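Long-range contacts in extracellular invertase (Aspergillus kawachii, PDB 5XHA), which probably hydrolyses terminal beta-fructofuranosyl residues of sucrose and related fructosides outside the cell, as a member of glycoside hydrolase family 32: residues A[370-375]-A[416-421]; A[437-442]-A[575-580]; A[540-545]-A[553-558]. All coordinates share one frame; numbering follows the deposited sequence.

Contact 1: residues A[370-375]-A[416-421]; sequences LLLPRE and ISIARE. With FRU (beta-D-fructofuranose), chain E.
Glu-375 lays its CG methylene against Ala-419 (CG to CA 3.7 Å) and carries its carboxylate on to Arg-420, whose guanidinium meets it side-on with two nitrogens in a salt bridge. Arg-420 NH2 reaches Glu-375 OE1 at 2.9 Å, nearly straight at 175°, while NE takes the syn lone pair of OE2. The bend at chi3 (63°) turns the NE/NH2 edge of the guanidinium to the carboxylate. Glu-375 OE2 also receives the backbone N of Arg-420 at 2.9 Å, from above the carboxylate plane, and forms a salt bridge with Arg-341. This concentration of donors would favour the ionised acid and fixes its rotation.

Glu-375 and Ser-417 form an antiparallel hydrogen-bonded pair, and a water bridges Glu-375 O and Ser-417 OG. Arg-374 and Ile-418 form the next, non-hydrogen-bonded pair, and beyond it Ala-419 N donates to Pro-373 O (2.9 Å). Leu-372 CD1 touches Ile-418 CD1 at 3.9 Å. A bound fructose accepts a weak hydrogen bond from Ile-418 N through O4. The arrangement is a strand-to-helix junction: strand 408-418, paired antiparallel with strand 366-385, ends, helix 420-426 begins after the N-cap residue Ala-419, and a carboxylate from the neighbouring strand accepts the N-H of the first helical residue.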
loop_
_atom_site.group_PDB
_atom_site.type_symbol
_atom_site.label_atom_id
_atom_site.label_comp_id
_atom_site.label_asym_id
_atom_site.label_seq_id
_atom_site.Cartn_x
_atom_site.Cartn_y
_atom_site.Cartn_z
ATOM N N LEU A 370 15.062 7.958 -28.095
ATOM C CA LEU A 370 15.791 8.827 -27.196
ATOM C C LEU A 370 16.708 9.691 -28.037
ATOM O O LEU A 370 17.093 9.311 -29.155
ATOM C CB LEU A 370 16.637 8.023 -26.207
ATOM C CG LEU A 370 15.922 7.039 -25.286
ATOM C CD1 LEU A 370 16.874 6.551 -24.207
ATOM C CD2 LEU A 370 14.691 7.647 -24.643
ATOM N N LEU A 371 17.071 10.846 -27.503
ATOM C CA LEU A 371 18.053 11.710 -28.141
ATOM C C LEU A 371 19.449 11.213 -27.821
ATOM O O LEU A 371 19.629 10.305 -27.006
ATOM C CB LEU A 371 17.866 13.158 -27.693
ATOM C CG LEU A 371 16.504 13.753 -28.073
ATOM C CD1 LEU A 371 16.375 15.209 -27.628
ATOM C CD2 LEU A 371 16.246 13.633 -29.570
ATOM N N LEU A 372 20.440 11.781 -28.501
ATOM C CA LEU A 372 21.829 11.433 -28.249
ATOM C C LEU A 372 22.172 11.624 -26.761
ATOM O O LEU A 372 21.747 12.592 -26.156
ATOM C CB LEU A 372 22.751 12.329 -29.081
ATOM C CG LEU A 372 22.623 12.261 -30.611
ATOM C CD1 LEU A 372 23.478 13.346 -31.233
ATOM C CD2 LEU A 372 23.031 10.884 -31.084
ATOM N N PRO A 373 22.969 10.720 -26.186
ATOM C CA PRO A 373 23.397 10.967 -24.812
ATOM C C PRO A 373 24.077 12.323 -24.692
ATOM O O PRO A 373 24.886 12.682 -25.547
ATOM C CB PRO A 373 24.413 9.852 -24.551
ATOM C CG PRO A 373 24.898 9.457 -25.911
ATOM C CD PRO A 373 23.701 9.603 -26.800
ATOM N N ARG A 374 23.774 13.055 -23.628
ATOM C CA ARG A 374 24.355 14.386 -23.439
ATOM C C ARG A 374 25.154 14.468 -22.133
ATOM O O ARG A 374 24.696 13.992 -21.095
ATOM C CB ARG A 374 23.251 15.445 -23.482
ATOM C CG ARG A 374 22.670 15.599 -24.868
ATOM C CD ARG A 374 21.410 16.423 -24.896
ATOM N NE ARG A 374 20.856 16.455 -26.242
ATOM C CZ ARG A 374 19.755 17.111 -26.590
ATOM N NH1 ARG A 374 19.069 17.804 -25.687
ATOM N NH2 ARG A 374 19.335 17.067 -27.850
ATOM N N GLU A 375 26.360 15.039 -22.208
ATOM C CA GLU A 375 27.154 15.356 -21.014
ATOM C C GLU A 375 26.669 16.676 -20.462
ATOM O O GLU A 375 26.527 17.640 -21.208
ATOM C CB GLU A 375 28.652 15.476 -21.350
ATOM C CG GLU A 375 29.296 14.147 -21.685
ATOM C CD GLU A 375 30.765 14.252 -22.016
ATOM O OE1 GLU A 375 31.390 15.227 -21.585
ATOM O OE2 GLU A 375 31.300 13.339 -22.667
ATOM N N ILE A 416 25.611 21.843 -22.110
ATOM C CA ILE A 416 24.921 20.710 -22.728
ATOM C C ILE A 416 25.670 20.383 -24.018
ATOM O O ILE A 416 25.711 21.198 -24.936
ATOM C CB ILE A 416 23.457 21.072 -23.101
ATOM C CG1 ILE A 416 22.669 21.520 -21.871
ATOM C CG2 ILE A 416 22.734 19.892 -23.751
ATOM C CD1 ILE A 416 21.401 22.258 -22.223
ATOM N N SER A 417 26.257 19.194 -24.098
ATOM C CA SER A 417 26.932 18.773 -25.316
ATOM C C SER A 417 26.736 17.278 -25.573
ATOM O O SER A 417 26.354 16.522 -24.679
ATOM C CB SER A 417 28.412 19.105 -25.225
ATOM O OG SER A 417 28.958 18.416 -24.146
ATOM N N ILE A 418 26.986 16.863 -26.811
ATOM C CA ILE A 418 26.858 15.479 -27.182
ATOM C C ILE A 418 27.946 14.736 -26.432
ATOM O O ILE A 418 29.070 15.203 -26.374
ATOM C CB ILE A 418 27.046 15.292 -28.693
ATOM C CG1 ILE A 418 26.022 16.133 -29.460
ATOM C CG2 ILE A 418 26.940 13.814 -29.060
ATOM C CD1 ILE A 418 26.234 16.135 -30.954
ATOM N N ALA A 419 27.638 13.586 -25.849
ATOM C CA ALA A 419 28.659 12.867 -25.111
ATOM C C ALA A 419 29.841 12.559 -26.033
ATOM O O ALA A 419 29.669 12.257 -27.221
ATOM C CB ALA A 419 28.094 11.615 -24.453
ATOM N N ARG A 420 31.048 12.666 -25.488
ATOM C CA ARG A 420 32.250 12.762 -26.342
ATOM C C ARG A 420 32.483 11.569 -27.275
ATOM O O ARG A 420 32.854 11.756 -28.439
ATOM C CB ARG A 420 33.488 13.036 -25.507
ATOM C CG ARG A 420 33.925 11.868 -24.638
ATOM C CD ARG A 420 34.907 12.363 -23.599
ATOM N NE ARG A 420 34.271 13.323 -22.706
ATOM C CZ ARG A 420 34.901 13.976 -21.739
ATOM N NH1 ARG A 420 36.197 13.780 -21.533
ATOM N NH2 ARG A 420 34.228 14.817 -20.972
ATOM N N GLU A 421 32.237 10.357 -26.796
ATOM C CA GLU A 421 32.434 9.170 -27.621
ATOM C C GLU A 421 31.381 9.089 -28.733
ATOM O O GLU A 421 31.680 8.666 -29.864
ATOM C CB GLU A 421 32.389 7.902 -26.780
ATOM C CG GLU A 421 33.385 7.865 -25.623
ATOM C CD GLU A 421 32.808 8.318 -24.278
ATOM O OE1 GLU A 421 31.888 9.181 -24.226
ATOM O OE2 GLU A 421 33.311 7.828 -23.250
HETATM C C1 FRU E . 31.194 21.622 -31.487
HETATM C C2 FRU E . 30.698 21.144 -30.112
HETATM C C3 FRU E . 29.930 19.807 -30.113
HETATM C C4 FRU E . 28.833 20.068 -29.095
HETATM C C5 FRU E . 28.496 21.524 -29.398
HETATM C C6 FRU E . 27.827 22.244 -28.224
HETATM O O1 FRU E . 32.351 20.909 -31.946
HETATM O O2 FRU E . 31.774 21.078 -29.150
HETATM O O3 FRU E . 30.720 18.667 -29.732
HETATM O O4 FRU E . 27.704 19.180 -29.163
HETATM O O5 FRU E . 29.749 22.140 -29.719
HETATM O O6 FRU E . 26.824 23.185 -28.686
HETATM O O HOH W 1 28.659 19.636 -21.491
#

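Contact 2: residues A[437-442]-A[575-580]; sequences RTLNSS and ISFFHN
Two beta-sheets of the C-terminal family 32 region face each other here, with strand 437-439 from one and strand 575-580 from the other, their axes 8.8 Å apart and inclined at 35°. Arg-437 lays its aliphatic part over one face of the Phe-577 ring: CD stands 3.7 Å from the ring centroid, 23° off the normal, in a CH-pi contact displaced toward CE2. The bend at chi3 (-62°) then carries the guanidinium away obliquely, so that methylene rather than charge rests on the ring. Phe-587 meets the same ring edge-to-face.

Leu-439 inserts next to it, its CD1 touching Phe-577 CB at 3.6 Å in a nearly perpendicular approach, while its CB lies against CB of His-579 at 4.0 Å, the two side chains running in opposite directions. The imidazole of His-579, swung out anti to its own backbone nitrogen, has Ser-441 O at its edge, 3.5 Å from CD2. Its nitrogens are held by others, ND1 by Ser-475 and NE2 by Gly-583, which fixes the ring orientation. After the turn, Ser-442 comes alongside the end of strand 575-580: its OG makes a weak 3.3 Å hydrogen bond to Asn-580 O, and its CA approaches His-579 O. Apolar and aromatic side chains interleaved between two sheets, closed at one end by a connecting turn, are characteristic of a beta-sandwich.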
loop_
_atom_site.group_PDB
_atom_site.type_symbol
_atom_site.label_atom_id
_atom_site.label_comp_id
_atom_site.label_asym_id
_atom_site.label_seq_id
_atom_site.Cartn_x
_atom_site.Cartn_y
_atom_site.Cartn_z
ATOM N N ARG A 437 31.548 32.485 -46.275
ATOM C CA ARG A 437 31.071 33.587 -47.114
ATOM C C ARG A 437 30.187 34.543 -46.333
ATOM O O ARG A 437 29.613 34.184 -45.304
ATOM C CB ARG A 437 30.281 33.062 -48.313
ATOM C CG ARG A 437 29.081 32.204 -47.941
ATOM C CD ARG A 437 28.602 31.403 -49.137
ATOM N NE ARG A 437 28.161 32.286 -50.191
ATOM C CZ ARG A 437 28.095 31.973 -51.480
ATOM N NH1 ARG A 437 28.423 30.770 -51.928
ATOM N NH2 ARG A 437 27.668 32.892 -52.328
ATOM N N THR A 438 30.067 35.759 -46.841
ATOM C CA THR A 438 29.181 36.732 -46.258
ATOM C C THR A 438 27.973 36.854 -47.168
ATOM O O THR A 438 28.121 36.880 -48.383
ATOM C CB THR A 438 29.892 38.081 -46.063
ATOM O OG1 THR A 438 30.863 37.944 -45.024
ATOM C CG2 THR A 438 28.916 39.164 -45.653
ATOM N N LEU A 439 26.782 36.887 -46.574
ATOM C CA LEU A 439 25.549 37.096 -47.311
ATOM C C LEU A 439 24.860 38.351 -46.795
ATOM O O LEU A 439 24.781 38.578 -45.581
ATOM C CB LEU A 439 24.618 35.886 -47.179
ATOM C CG LEU A 439 25.019 34.636 -47.975
ATOM C CD1 LEU A 439 24.028 33.506 -47.732
ATOM C CD2 LEU A 439 25.106 34.944 -49.468
ATOM N N ASN A 440 24.390 39.167 -47.737
ATOM C CA ASN A 440 23.722 40.431 -47.457
ATOM C C ASN A 440 22.328 40.516 -48.047
ATOM O O ASN A 440 21.440 41.105 -47.443
ATOM C CB ASN A 440 24.564 41.592 -47.993
ATOM C CG ASN A 440 25.830 41.799 -47.191
ATOM O OD1 ASN A 440 25.803 42.398 -46.122
ATOM N ND2 ASN A 440 26.946 41.292 -47.698
ATOM N N SER A 441 22.147 39.949 -49.230
ATOM C CA SER A 441 20.846 39.923 -49.890
ATOM C C SER A 441 20.053 38.672 -49.534
ATOM O O SER A 441 20.583 37.709 -48.987
ATOM C CB SER A 441 21.040 39.966 -51.399
ATOM O OG SER A 441 21.900 38.918 -51.791
ATOM N N SER A 442 18.776 38.707 -49.884
ATOM C CA SER A 442 17.822 37.679 -49.525
ATOM C C SER A 442 17.921 36.487 -50.454
ATOM O O SER A 442 18.063 36.659 -51.649
ATOM C CB SER A 442 16.409 38.256 -49.599
ATOM O OG SER A 442 15.468 37.359 -49.044
ATOM N N ILE A 575 21.710 20.991 -49.219
ATOM C CA ILE A 575 21.901 21.978 -48.182
ATOM C C ILE A 575 22.209 23.314 -48.850
ATOM O O ILE A 575 22.940 23.350 -49.841
ATOM C CB ILE A 575 23.052 21.575 -47.245
ATOM C CG1 ILE A 575 22.715 20.267 -46.530
ATOM C CG2 ILE A 575 23.335 22.683 -46.232
ATOM C CD1 ILE A 575 23.844 19.728 -45.690
ATOM N N SER A 576 21.658 24.395 -48.300
ATOM C CA SER A 576 21.909 25.743 -48.786
ATOM C C SER A 576 22.083 26.699 -47.620
ATOM O O SER A 576 21.529 26.479 -46.536
ATOM C CB SER A 576 20.730 26.239 -49.633
ATOM O OG SER A 576 20.511 25.385 -50.732
ATOM N N PHE A 577 22.838 27.769 -47.851
ATOM C CA PHE A 577 22.866 28.901 -46.929
ATOM C C PHE A 577 21.514 29.574 -47.011
ATOM O O PHE A 577 20.868 29.569 -48.063
ATOM C CB PHE A 577 23.943 29.925 -47.310
ATOM C CG PHE A 577 25.340 29.407 -47.209
ATOM C CD1 PHE A 577 26.041 29.500 -46.018
ATOM C CD2 PHE A 577 25.967 28.841 -48.309
ATOM C CE1 PHE A 577 27.341 29.030 -45.926
ATOM C CE2 PHE A 577 27.262 28.359 -48.221
ATOM C CZ PHE A 577 27.953 28.459 -47.033
ATOM N N PHE A 578 21.078 30.147 -45.903
ATOM C CA PHE A 578 19.834 30.891 -45.887
ATOM C C PHE A 578 20.072 32.220 -45.200
ATOM O O PHE A 578 20.725 32.266 -44.166
ATOM C CB PHE A 578 18.736 30.118 -45.159
ATOM C CG PHE A 578 17.573 30.973 -44.775
ATOM C CD1 PHE A 578 16.684 31.422 -45.748
ATOM C CD2 PHE A 578 17.388 31.369 -43.461
ATOM C CE1 PHE A 578 15.617 32.226 -45.412
ATOM C CE2 PHE A 578 16.323 32.175 -43.112
ATOM C CZ PHE A 578 15.437 32.612 -44.092
ATOM N N HIS A 579 19.536 33.290 -45.787
ATOM C CA HIS A 579 19.614 34.631 -45.219
ATOM C C HIS A 579 18.469 35.463 -45.790
ATOM O O HIS A 579 18.199 35.394 -46.978
ATOM C CB HIS A 579 20.960 35.262 -45.557
ATOM C CG HIS A 579 21.130 36.636 -45.003
ATOM N ND1 HIS A 579 21.010 36.914 -43.659
ATOM C CD2 HIS A 579 21.406 37.815 -45.609
ATOM C CE1 HIS A 579 21.210 38.204 -43.457
ATOM N NE2 HIS A 579 21.449 38.773 -44.625
ATOM N N ASN A 580 17.768 36.218 -44.955
ATOM C CA ASN A 580 16.590 36.951 -45.432
ATOM C C ASN A 580 16.897 38.368 -45.945
ATOM O O ASN A 580 15.980 39.120 -46.262
ATOM C CB ASN A 580 15.503 37.012 -44.359
ATOM C CG ASN A 580 15.876 37.908 -43.192
ATOM O OD1 ASN A 580 17.045 38.258 -43.001
ATOM N ND2 ASN A 580 14.885 38.259 -42.384
#

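Contact 3: residues A[540-545]-A[553-558]; sequences LDLTLV and VYANGR. With FRU (beta-D-fructofuranose), chain E.
An antiparallel beta-hairpin, strands 534-547 and 550-555, forms this contact, and a bound fructose lies against its open end. Thr-543 and Tyr-554 are a hydrogen-bonded pair, with reciprocal N to O bonds of 2.9 Å, Tyr-554 N to Thr-543 O and Thr-543 N to Tyr-554 O. The flanking pairs Leu-542 with Ala-555 and Leu-544 with Val-553 are non-hydrogen-bonded. Past the last pair, Asn-556 N still donates to Asp-541 O at 3.0 Å, and Ala-555 CA approaches the same carbonyl in a CA-H...O contact of 3.1 Å, at 150° at the hydrogen.

The side chains divide between two faces. On one, the side chains of Leu-544 and Val-553 lie side by side, pointing the same way, with CD1 and CG1 4.1 Å apart, and Leu-542 CD1 touches the methyl of Ala-555; Leu-540 CD1 reaches that methyl as well. On the other, Thr-543 and Tyr-554 meet through their CB atoms at 4.1 Å. The tyrosine ring, with CG anti to the carbonyl carbon (chi1 -64°), presents its edge to Thr-543 O and runs out to Glu-552 and Arg-374, both hydrogen-bonded to its hydroxyl. This fixes the far end of the ring, against which Ile-418 and Leu-372 pack.

After Ala-555 the chain turns through Asn-556 and Gly-557, both with positive phi, and Arg-558 N bonds back to Ala-555 O. In this turn Gly-557 N donates to the fructose O6 at 2.9 Å. Within this hairpin the sugar's polar grip is thus a backbone N-H to O6, with Thr-543 OG1 and Tyr-554 CB at contact distance; Ile-418 N adds a weak hydrogen bond to O4.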
loop_
_atom_site.group_PDB
_atom_site.type_symbol
_atom_site.label_atom_id
_atom_site.label_comp_id
_atom_site.label_asym_id
_atom_site.label_seq_id
_atom_site.Cartn_x
_atom_site.Cartn_y
_atom_site.Cartn_z
ATOM N N LEU A 540 27.631 32.574 -33.196
ATOM C CA LEU A 540 26.693 31.448 -33.142
ATOM C C LEU A 540 27.408 30.203 -33.638
ATOM O O LEU A 540 27.707 30.096 -34.821
ATOM C CB LEU A 540 25.464 31.703 -34.018
ATOM C CG LEU A 540 24.365 30.615 -34.046
ATOM C CD1 LEU A 540 23.697 30.438 -32.686
ATOM C CD2 LEU A 540 23.314 30.950 -35.086
ATOM N N ASP A 541 27.696 29.293 -32.716
ATOM C CA ASP A 541 28.394 28.046 -32.992
ATOM C C ASP A 541 27.390 26.898 -33.055
ATOM O O ASP A 541 26.902 26.434 -32.032
ATOM C CB ASP A 541 29.429 27.789 -31.888
ATOM C CG ASP A 541 30.344 26.625 -32.204
ATOM O OD1 ASP A 541 30.403 26.192 -33.365
ATOM O OD2 ASP A 541 31.018 26.138 -31.289
ATOM N N LEU A 542 27.119 26.436 -34.268
ATOM C CA LEU A 542 25.979 25.569 -34.564
ATOM C C LEU A 542 26.431 24.150 -34.892
ATOM O O LEU A 542 27.356 23.974 -35.673
ATOM C CB LEU A 542 25.258 26.150 -35.775
ATOM C CG LEU A 542 23.753 26.292 -35.804
ATOM C CD1 LEU A 542 23.187 26.826 -34.493
ATOM C CD2 LEU A 542 23.407 27.209 -36.974
ATOM N N THR A 543 25.773 23.146 -34.310
ATOM C CA THR A 543 25.930 21.755 -34.745
ATOM C C THR A 543 24.549 21.164 -35.038
ATOM O O THR A 543 23.685 21.132 -34.168
ATOM C CB THR A 543 26.647 20.892 -33.690
ATOM O OG1 THR A 543 27.779 21.587 -33.176
ATOM C CG2 THR A 543 27.124 19.590 -34.287
ATOM N N LEU A 544 24.343 20.733 -36.277
ATOM C CA LEU A 544 23.123 20.076 -36.686
ATOM C C LEU A 544 23.426 18.599 -36.875
ATOM O O LEU A 544 24.303 18.252 -37.659
ATOM C CB LEU A 544 22.613 20.661 -37.996
ATOM C CG LEU A 544 21.753 21.929 -37.922
ATOM C CD1 LEU A 544 22.465 23.062 -37.205
ATOM C CD2 LEU A 544 21.350 22.365 -39.326
ATOM N N VAL A 545 22.724 17.733 -36.150
ATOM C CA VAL A 545 22.818 16.286 -36.391
ATOM C C VAL A 545 21.481 15.834 -36.989
ATOM O O VAL A 545 20.432 15.973 -36.361
ATOM C CB VAL A 545 23.142 15.495 -35.111
ATOM C CG1 VAL A 545 23.412 14.031 -35.426
ATOM C CG2 VAL A 545 24.334 16.098 -34.389
ATOM N N VAL A 553 19.531 20.138 -32.932
ATOM C CA VAL A 553 20.249 21.382 -33.128
ATOM C C VAL A 553 20.900 21.816 -31.813
ATOM O O VAL A 553 20.206 22.102 -30.850
ATOM C CB VAL A 553 19.301 22.508 -33.601
ATOM C CG1 VAL A 553 20.103 23.756 -33.928
ATOM C CG2 VAL A 553 18.511 22.056 -34.821
ATOM N N TYR A 554 22.227 21.841 -31.797
ATOM C CA TYR A 554 23.023 22.329 -30.686
ATOM C C TYR A 554 23.625 23.695 -31.009
ATOM O O TYR A 554 23.964 23.972 -32.176
ATOM C CB TYR A 554 24.163 21.350 -30.406
ATOM C CG TYR A 554 23.714 19.972 -29.939
ATOM C CD1 TYR A 554 23.295 19.008 -30.846
ATOM C CD2 TYR A 554 23.711 19.648 -28.591
ATOM C CE1 TYR A 554 22.891 17.753 -30.429
ATOM C CE2 TYR A 554 23.306 18.390 -28.151
ATOM C CZ TYR A 554 22.896 17.441 -29.070
ATOM O OH TYR A 554 22.496 16.195 -28.632
ATOM N N ALA A 555 23.783 24.535 -29.984
ATOM C CA ALA A 555 24.459 25.838 -30.148
ATOM C C ALA A 555 25.202 26.268 -28.900
ATOM O O ALA A 555 24.647 26.220 -27.794
ATOM C CB ALA A 555 23.469 26.916 -30.553
ATOM N N ASN A 556 26.476 26.646 -29.079
ATOM C CA ASN A 556 27.243 27.399 -28.084
ATOM C C ASN A 556 27.455 26.635 -26.767
ATOM O O ASN A 556 27.657 27.243 -25.710
ATOM C CB ASN A 556 26.576 28.775 -27.809
ATOM C CG ASN A 556 26.710 29.762 -28.973
ATOM O OD1 ASN A 556 27.205 30.891 -28.813
ATOM N ND2 ASN A 556 26.236 29.367 -30.127
ATOM N N GLY A 557 27.418 25.305 -26.833
ATOM C CA GLY A 557 27.597 24.449 -25.661
ATOM C C GLY A 557 26.523 24.573 -24.597
ATOM O O GLY A 557 26.696 24.074 -23.491
ATOM N N ARG A 558 25.414 25.227 -24.911
ATOM C CA ARG A 558 24.423 25.514 -23.892
ATOM C C ARG A 558 22.994 25.481 -24.409
ATOM O O ARG A 558 22.095 25.940 -23.738
ATOM C CB ARG A 558 24.721 26.880 -23.264
ATOM C CG ARG A 558 24.531 28.068 -24.194
ATOM C CD ARG A 558 25.004 29.348 -23.524
ATOM N NE ARG A 558 24.571 30.531 -24.269
ATOM C CZ ARG A 558 25.366 31.373 -24.924
ATOM N NH1 ARG A 558 26.681 31.205 -24.952
ATOM N NH2 ARG A 558 24.835 32.405 -25.558
HETATM C C1 FRU E . 31.194 21.622 -31.487
HETATM C C2 FRU E . 30.698 21.144 -30.112
HETATM C C3 FRU E . 29.930 19.807 -30.113
HETATM C C4 FRU E . 28.833 20.068 -29.095
HETATM C C5 FRU E . 28.496 21.524 -29.398
HETATM C C6 FRU E . 27.827 22.244 -28.224
HETATM O O1 FRU E . 32.351 20.909 -31.946
HETATM O O2 FRU E . 31.774 21.078 -29.150
HETATM O O3 FRU E . 30.720 18.667 -29.732
HETATM O O4 FRU E . 27.704 19.180 -29.163
HETATM O O5 FRU E . 29.749 22.140 -29.719
HETATM O O6 FRU E . 26.824 23.185 -28.686
#

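In the fold
Contacts 1 and 3 adjoin, their centres 12 Å apart, whereas contact 2 lies farther out, its centre about 30 Å from that of contact 1 and 18 Å from that of contact 3. Contact 1 comes first in the chain; contact 3 then falls between the two halves of contact 2, whose strands 430-439 and 574-580 belong to opposing sheets. Strand 430-439 shares its sheet with the hairpin of contact 3. Helix 420-426, begun in contact 1, is followed in the chain by that strand. Where contacts 1 and 3 touch, Ile-416 N lies 2.8 Å from Gly-557 O, and both reach one fructose, which therefore sits at the junction between the sheet of strand 366-385 and the C-terminal sandwich.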